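Local coordinates for uncharacterized protein (Bacteroides thetaiotaomicron VPI-5482, PDB 3KNY) that is of unknown function, a two-domain bacterial protein of the BT_3535-like family and probably a lipoprotein, at residues W46-S51 with R82-Q87; L137-K142 with T163-L168. All coordinates share one frame; numbering follows the deposited sequence.

Contact 1: W46-S51 with R82-Q87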
loop_
_atom_site.group_PDB
_atom_site.type_symbol
_atom_site.label_atom_id
_atom_site.label_comp_id
_atom_site.label_asym_id
_atom_site.label_seq_id
_atom_site.Cartn_x
_atom_site.Cartn_y
_atom_site.Cartn_z
ATOM N N TRP A 46 7.582 -13.671 -2.823
ATOM C CA TRP A 46 6.931 -12.983 -1.722
ATOM C C TRP A 46 7.803 -12.912 -0.462
ATOM O O TRP A 46 7.888 -11.861 0.171
ATOM C CB TRP A 46 5.582 -13.618 -1.423
ATOM C CG TRP A 46 4.616 -13.387 -2.543
ATOM C CD1 TRP A 46 4.027 -14.332 -3.323
ATOM C CD2 TRP A 46 4.181 -12.122 -3.047
ATOM N NE1 TRP A 46 3.232 -13.738 -4.269
ATOM C CE2 TRP A 46 3.307 -12.382 -4.125
ATOM C CE3 TRP A 46 4.442 -10.793 -2.693
ATOM C CZ2 TRP A 46 2.675 -11.362 -4.846
ATOM C CZ3 TRP A 46 3.820 -9.777 -3.415
ATOM C CH2 TRP A 46 2.943 -10.066 -4.475
ATOM N N ARG A 47 8.458 -14.008 -0.092
ATOM C CA ARG A 47 9.374 -13.940 1.045
ATOM C C ARG A 47 10.405 -12.820 0.839
ATOM O O ARG A 47 10.641 -12.037 1.756
ATOM C CB ARG A 47 10.101 -15.270 1.302
ATOM C CG ARG A 47 11.015 -15.214 2.556
ATOM C CD ARG A 47 12.103 -16.269 2.558
ATOM N NE ARG A 47 11.540 -17.568 2.239
ATOM C CZ ARG A 47 10.790 -18.287 3.069
ATOM N NH1 ARG A 47 10.508 -17.842 4.296
ATOM N NH2 ARG A 47 10.314 -19.461 2.665
ATOM N N THR A 48 11.021 -12.759 -0.345
ATOM C CA THR A 48 12.008 -11.701 -0.654
ATOM C C THR A 48 11.376 -10.302 -0.537
ATOM O O THR A 48 11.940 -9.363 0.028
ATOM C CB THR A 48 12.569 -11.853 -2.092
ATOM O OG1 THR A 48 13.371 -13.031 -2.169
ATOM C CG2 THR A 48 13.406 -10.611 -2.511
HETATM N N MSE A 49 10.178 -10.220 -1.091
HETATM C CA MSE A 49 9.403 -9.009 -1.192
HETATM C C MSE A 49 9.017 -8.538 0.210
HETATM O O MSE A 49 9.063 -7.347 0.502
HETATM C CB MSE A 49 8.166 -9.334 -2.043
HETATM C CG MSE A 49 7.674 -8.224 -2.874
HETATM SE SE MSE A 49 8.799 -7.656 -4.365
HETATM C CE MSE A 49 7.595 -6.137 -4.605
ATOM N N SER A 50 8.698 -9.484 1.096
ATOM C CA SER A 50 8.262 -9.145 2.459
ATOM C C SER A 50 9.411 -8.616 3.315
ATOM O O SER A 50 9.192 -8.183 4.443
ATOM C CB SER A 50 7.616 -10.352 3.164
ATOM O OG SER A 50 8.608 -11.230 3.686
ATOM N N SER A 51 10.633 -8.669 2.793
ATOM C CA SER A 51 11.780 -8.130 3.517
ATOM C C SER A 51 11.893 -6.621 3.322
ATOM O O SER A 51 12.721 -5.984 3.962
ATOM C CB SER A 51 13.063 -8.774 3.025
ATOM O OG SER A 51 13.430 -8.256 1.763
ATOM N N ARG A 82 16.034 -6.444 -7.909
ATOM C CA ARG A 82 16.640 -5.226 -7.380
ATOM C C ARG A 82 16.929 -5.332 -5.901
ATOM O O ARG A 82 17.925 -4.788 -5.431
ATOM C CB ARG A 82 15.746 -4.034 -7.659
ATOM C CG ARG A 82 15.620 -3.807 -9.131
ATOM C CD ARG A 82 14.303 -3.214 -9.524
ATOM N NE ARG A 82 14.353 -2.952 -10.952
ATOM C CZ ARG A 82 14.964 -1.905 -11.497
ATOM N NH1 ARG A 82 15.561 -0.989 -10.743
ATOM N NH2 ARG A 82 14.972 -1.765 -12.809
ATOM N N ILE A 83 16.062 -6.030 -5.170
ATOM C CA ILE A 83 16.296 -6.279 -3.749
ATOM C C ILE A 83 17.547 -7.123 -3.663
ATOM O O ILE A 83 18.456 -6.774 -2.938
ATOM C CB ILE A 83 15.105 -6.985 -3.035
ATOM C CG1 ILE A 83 13.857 -6.088 -3.085
ATOM C CG2 ILE A 83 15.467 -7.298 -1.595
ATOM C CD1 ILE A 83 12.592 -6.669 -2.428
ATOM N N GLU A 84 17.609 -8.200 -4.442
ATOM C CA GLU A 84 18.790 -9.090 -4.448
ATOM C C GLU A 84 20.066 -8.376 -4.903
ATOM O O GLU A 84 21.135 -8.603 -4.337
ATOM C CB GLU A 84 18.551 -10.343 -5.305
ATOM C CG GLU A 84 17.722 -11.412 -4.614
ATOM C CD GLU A 84 17.175 -12.475 -5.570
ATOM O OE1 GLU A 84 17.812 -12.739 -6.618
ATOM O OE2 GLU A 84 16.100 -13.053 -5.261
ATOM N N LYS A 85 19.950 -7.494 -5.898
ATOM C CA LYS A 85 21.111 -6.746 -6.420
ATOM C C LYS A 85 21.637 -5.646 -5.499
ATOM O O LYS A 85 22.566 -4.948 -5.875
ATOM C CB LYS A 85 20.803 -6.166 -7.818
ATOM C CG LYS A 85 20.934 -7.230 -8.891
ATOM C CD LYS A 85 20.537 -6.787 -10.284
ATOM C CE LYS A 85 20.831 -7.933 -11.261
ATOM N NZ LYS A 85 20.350 -7.653 -12.638
ATOM N N GLY A 86 21.059 -5.495 -4.306
ATOM C CA GLY A 86 21.484 -4.471 -3.345
ATOM C C GLY A 86 20.858 -3.102 -3.586
ATOM O O GLY A 86 21.143 -2.139 -2.872
ATOM N N GLN A 87 19.953 -3.028 -4.551
ATOM C CA GLN A 87 19.447 -1.759 -5.036
ATOM C C GLN A 87 18.238 -1.220 -4.281
ATOM O O GLN A 87 18.111 -0.016 -4.120
ATOM C CB GLN A 87 19.108 -1.930 -6.492
ATOM C CG GLN A 87 18.632 -0.708 -7.171
ATOM C CD GLN A 87 18.351 -0.989 -8.631
ATOM O OE1 GLN A 87 17.444 -0.387 -9.209
ATOM N NE2 GLN A 87 19.113 -1.926 -9.238
#
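Thr48 and Ile83 meet where the last turn of helix 40-49 comes up against the last turn of helix 66-84, their side chains sliding past each other in opposite directions. The methyl of Thr48 does the apolar work: CG2 lies 4.0 Å from Ile83 CG2, with CD1 equally close. The CG1 arm of Ile83 is extended (chi2 179°), placing CD1 farther across the interface, 3.7 Å from Thr48 O. From there CD1 also reaches the selenomethionine at Met49, whose SE lies 4.4 Å away. On the polar side, Thr48 OG1 makes a weak bond to Glu44 O one turn back. Glu84 crosses Thr48 at about a right angle, bringing OE2 to 4.1 Å from Thr48 OG1, a loose approach of its exposed end.

Ser51 meets the same CG2 methyl of Ile83 next to Thr48, its OG 4.0 Å away. Its chi1 of 75° sets OG between the backbone N and the carbonyl carbon, and the hydroxyl turns back to donate to Thr48 O in the carbonyl plane. The Ser51 N-H also binds that oxygen, so two donors from one residue grip it. An alanine here would probably leave Thr48 O with the backbone N-H as its one donor from Ser51 and open a small gap beside Ile83 CG2.

Helix 66-84 ends nearby in a Schellman motif: Gly86 takes positive phi, Gln87 N bonds back to Arg82 O at 2.8 Å, and Gly86 N to Ile83 O. Trp46 and Met49 also touch Ile76 of the longer helix, and Ile55, Leu95 and Ile97 of the sheet. Helix 40-49 thus packs beside the helix of a beta-alpha-beta crossover, formed by strand 53-55, helix 66-84 and the parallel strand 93-97.

Contact 2: L137-K142 with T163-L168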
loop_
_atom_site.group_PDB
_atom_site.type_symbol
_atom_site.label_atom_id
_atom_site.label_comp_id
_atom_site.label_asym_id
_atom_site.label_seq_id
_atom_site.Cartn_x
_atom_site.Cartn_y
_atom_site.Cartn_z
ATOM N N LEU A 137 -6.979 4.456 17.671
ATOM C CA LEU A 137 -8.364 4.812 18.000
ATOM C C LEU A 137 -9.284 4.749 16.785
ATOM O O LEU A 137 -10.450 4.979 16.937
ATOM C CB LEU A 137 -8.440 6.201 18.661
ATOM C CG LEU A 137 -7.785 6.308 20.048
ATOM C CD1 LEU A 137 -7.620 7.756 20.476
ATOM C CD2 LEU A 137 -8.611 5.552 21.067
ATOM N N GLY A 138 -8.781 4.462 15.583
ATOM C CA GLY A 138 -9.665 4.269 14.410
ATOM C C GLY A 138 -9.497 5.146 13.168
ATOM O O GLY A 138 -9.592 4.653 12.045
ATOM N N PRO A 139 -9.301 6.460 13.348
ATOM C CA PRO A 139 -9.156 7.337 12.209
ATOM C C PRO A 139 -8.007 6.933 11.294
ATOM O O PRO A 139 -6.978 6.462 11.758
ATOM C CB PRO A 139 -8.893 8.684 12.872
ATOM C CG PRO A 139 -9.673 8.610 14.097
ATOM C CD PRO A 139 -9.420 7.236 14.591
ATOM N N TYR A 140 -8.199 7.125 9.998
ATOM C CA TYR A 140 -7.260 6.626 9.009
ATOM C C TYR A 140 -6.987 7.658 7.909
ATOM O O TYR A 140 -7.774 8.569 7.705
ATOM C CB TYR A 140 -7.822 5.334 8.381
ATOM C CG TYR A 140 -9.169 5.506 7.712
ATOM C CD1 TYR A 140 -9.299 6.251 6.532
ATOM C CD2 TYR A 140 -10.328 4.940 8.255
ATOM C CE1 TYR A 140 -10.550 6.438 5.907
ATOM C CE2 TYR A 140 -11.589 5.130 7.637
ATOM C CZ TYR A 140 -11.675 5.876 6.467
ATOM O OH TYR A 140 -12.869 6.057 5.839
ATOM N N ILE A 141 -5.872 7.499 7.206
ATOM C CA ILE A 141 -5.604 8.266 5.990
ATOM C C ILE A 141 -5.478 7.266 4.857
ATOM O O ILE A 141 -4.622 6.365 4.907
ATOM C CB ILE A 141 -4.289 9.045 6.044
ATOM C CG1 ILE A 141 -4.284 10.062 7.192
ATOM C CG2 ILE A 141 -4.039 9.716 4.698
ATOM C CD1 ILE A 141 -2.868 10.634 7.464
ATOM N N LYS A 142 -6.325 7.418 3.844
ATOM C CA LYS A 142 -6.276 6.567 2.665
ATOM C C LYS A 142 -5.951 7.347 1.395
ATOM O O LYS A 142 -6.254 8.539 1.305
ATOM C CB LYS A 142 -7.627 5.885 2.485
ATOM C CG LYS A 142 -7.883 4.857 3.549
ATOM C CD LYS A 142 -9.157 4.096 3.314
ATOM C CE LYS A 142 -9.415 3.122 4.461
ATOM N NZ LYS A 142 -10.294 2.013 3.998
ATOM N N THR A 163 -9.695 10.975 4.568
ATOM C CA THR A 163 -9.645 10.583 5.931
ATOM C C THR A 163 -11.037 10.191 6.371
ATOM O O THR A 163 -12.009 10.485 5.711
ATOM C CB THR A 163 -9.056 11.732 6.734
ATOM O OG1 THR A 163 -8.797 11.294 8.059
ATOM C CG2 THR A 163 -9.999 12.922 6.758
ATOM N N GLY A 164 -11.127 9.495 7.486
ATOM C CA GLY A 164 -12.404 9.030 8.011
ATOM C C GLY A 164 -12.163 8.152 9.225
ATOM O O GLY A 164 -11.025 8.023 9.713
ATOM N N SER A 165 -13.235 7.569 9.735
ATOM C CA SER A 165 -13.152 6.673 10.883
ATOM C C SER A 165 -14.315 5.692 10.895
ATOM O O SER A 165 -15.416 6.034 10.499
ATOM C CB SER A 165 -13.180 7.476 12.189
ATOM O OG SER A 165 -13.315 6.615 13.308
ATOM N N PRO A 166 -14.082 4.473 11.380
ATOM C CA PRO A 166 -15.212 3.589 11.600
ATOM C C PRO A 166 -16.144 4.099 12.694
ATOM O O PRO A 166 -17.292 3.716 12.702
ATOM C CB PRO A 166 -14.554 2.288 12.035
ATOM C CG PRO A 166 -13.300 2.702 12.656
ATOM C CD PRO A 166 -12.822 3.873 11.850
ATOM N N TYR A 167 -15.663 4.958 13.594
ATOM C CA TYR A 167 -16.499 5.501 14.669
ATOM C C TYR A 167 -16.909 6.937 14.385
ATOM O O TYR A 167 -16.092 7.785 14.029
ATOM C CB TYR A 167 -15.779 5.431 16.032
ATOM C CG TYR A 167 -15.032 4.129 16.230
ATOM C CD1 TYR A 167 -15.712 2.923 16.271
ATOM C CD2 TYR A 167 -13.646 4.102 16.332
ATOM C CE1 TYR A 167 -15.041 1.731 16.424
ATOM C CE2 TYR A 167 -12.963 2.906 16.479
ATOM C CZ TYR A 167 -13.669 1.725 16.529
ATOM O OH TYR A 167 -13.005 0.530 16.684
ATOM N N LEU A 168 -18.199 7.192 14.543
ATOM C CA LEU A 168 -18.761 8.545 14.512
ATOM C C LEU A 168 -18.196 9.316 15.704
ATOM O O LEU A 168 -17.967 8.739 16.770
ATOM C CB LEU A 168 -20.300 8.479 14.668
ATOM C CG LEU A 168 -21.134 7.582 13.737
ATOM C CD1 LEU A 168 -22.600 7.632 14.158
ATOM C CD2 LEU A 168 -20.935 7.977 12.253
#
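The open end of the beta hairpin of strands 140-149 and 154-164 is held by Tyr140 and Gly164, an antiparallel hydrogen-bonded pair in which the tyrosine ring covers the glycine. Tyr140 N donates to Gly164 O at 3.0 Å, while the return bond from Gly164 N to Tyr140 O is weak at 3.5 Å. That carbonyl has a second donor: Thr163 OG1, anti to its own backbone N, reaches Tyr140 O at 2.9 Å and comes in tilted 26° from the carbonyl plane.

In Tyr140, chi1 of 59° sets CG between the backbone N and the carbonyl carbon, and from there the ring leans over Gly164. Gly164 CA sits 4.0 Å from the centroid of the Tyr140 ring in a CH-pi contact, 27° off the ring normal. The glycine has no side chain, and the ring lies directly on its backbone. Lys142 CE lies over the opposite face of the ring, toward its rim.

Beyond the last bridge the two chains stay together by looser contacts. Pro166 CD meets Gly138 O at 3.3 Å, and the Tyr167 ring brings CE2 to 3.3 Å from Leu137 O, the oxygen lying at the ring edge and in its plane. An ST turn shapes this exit: Ser165 OG accepts from Tyr167 N at 2.9 Å and also bonds to Asn170 OD1.

Strand 140-149 is the middle of a three-stranded antiparallel sheet, with Ile141 bonded through its backbone to Leu132 and Tyr133 of strand 124-134. Side chains here also pack against strand 188-201 of the larger mixed sheet, where Thr163 touches Leu197, Pro139 touches Phe199 and Leu137 touches Asp201.

The two contacts lie on opposite sides of the chain's centre, their own centres 32 Å apart and their nearest atoms about 20 Å apart. They follow in series: contact 1 joins helices 40-49 and 66-84 and is complete before contact 2 joins strands 140-149 and 154-164. Neither shares a helix or strand with the other, yet both border the same mixed sheet. Helix 40-49 of contact 1 packs on its strands 53-55 and 93-97, while contact 2 touches its strand 188-201. That sheet appears to link a helical region with a hairpin region, consistent with a two-domain protein, although all four segments belong to the one BT_3535-like family region.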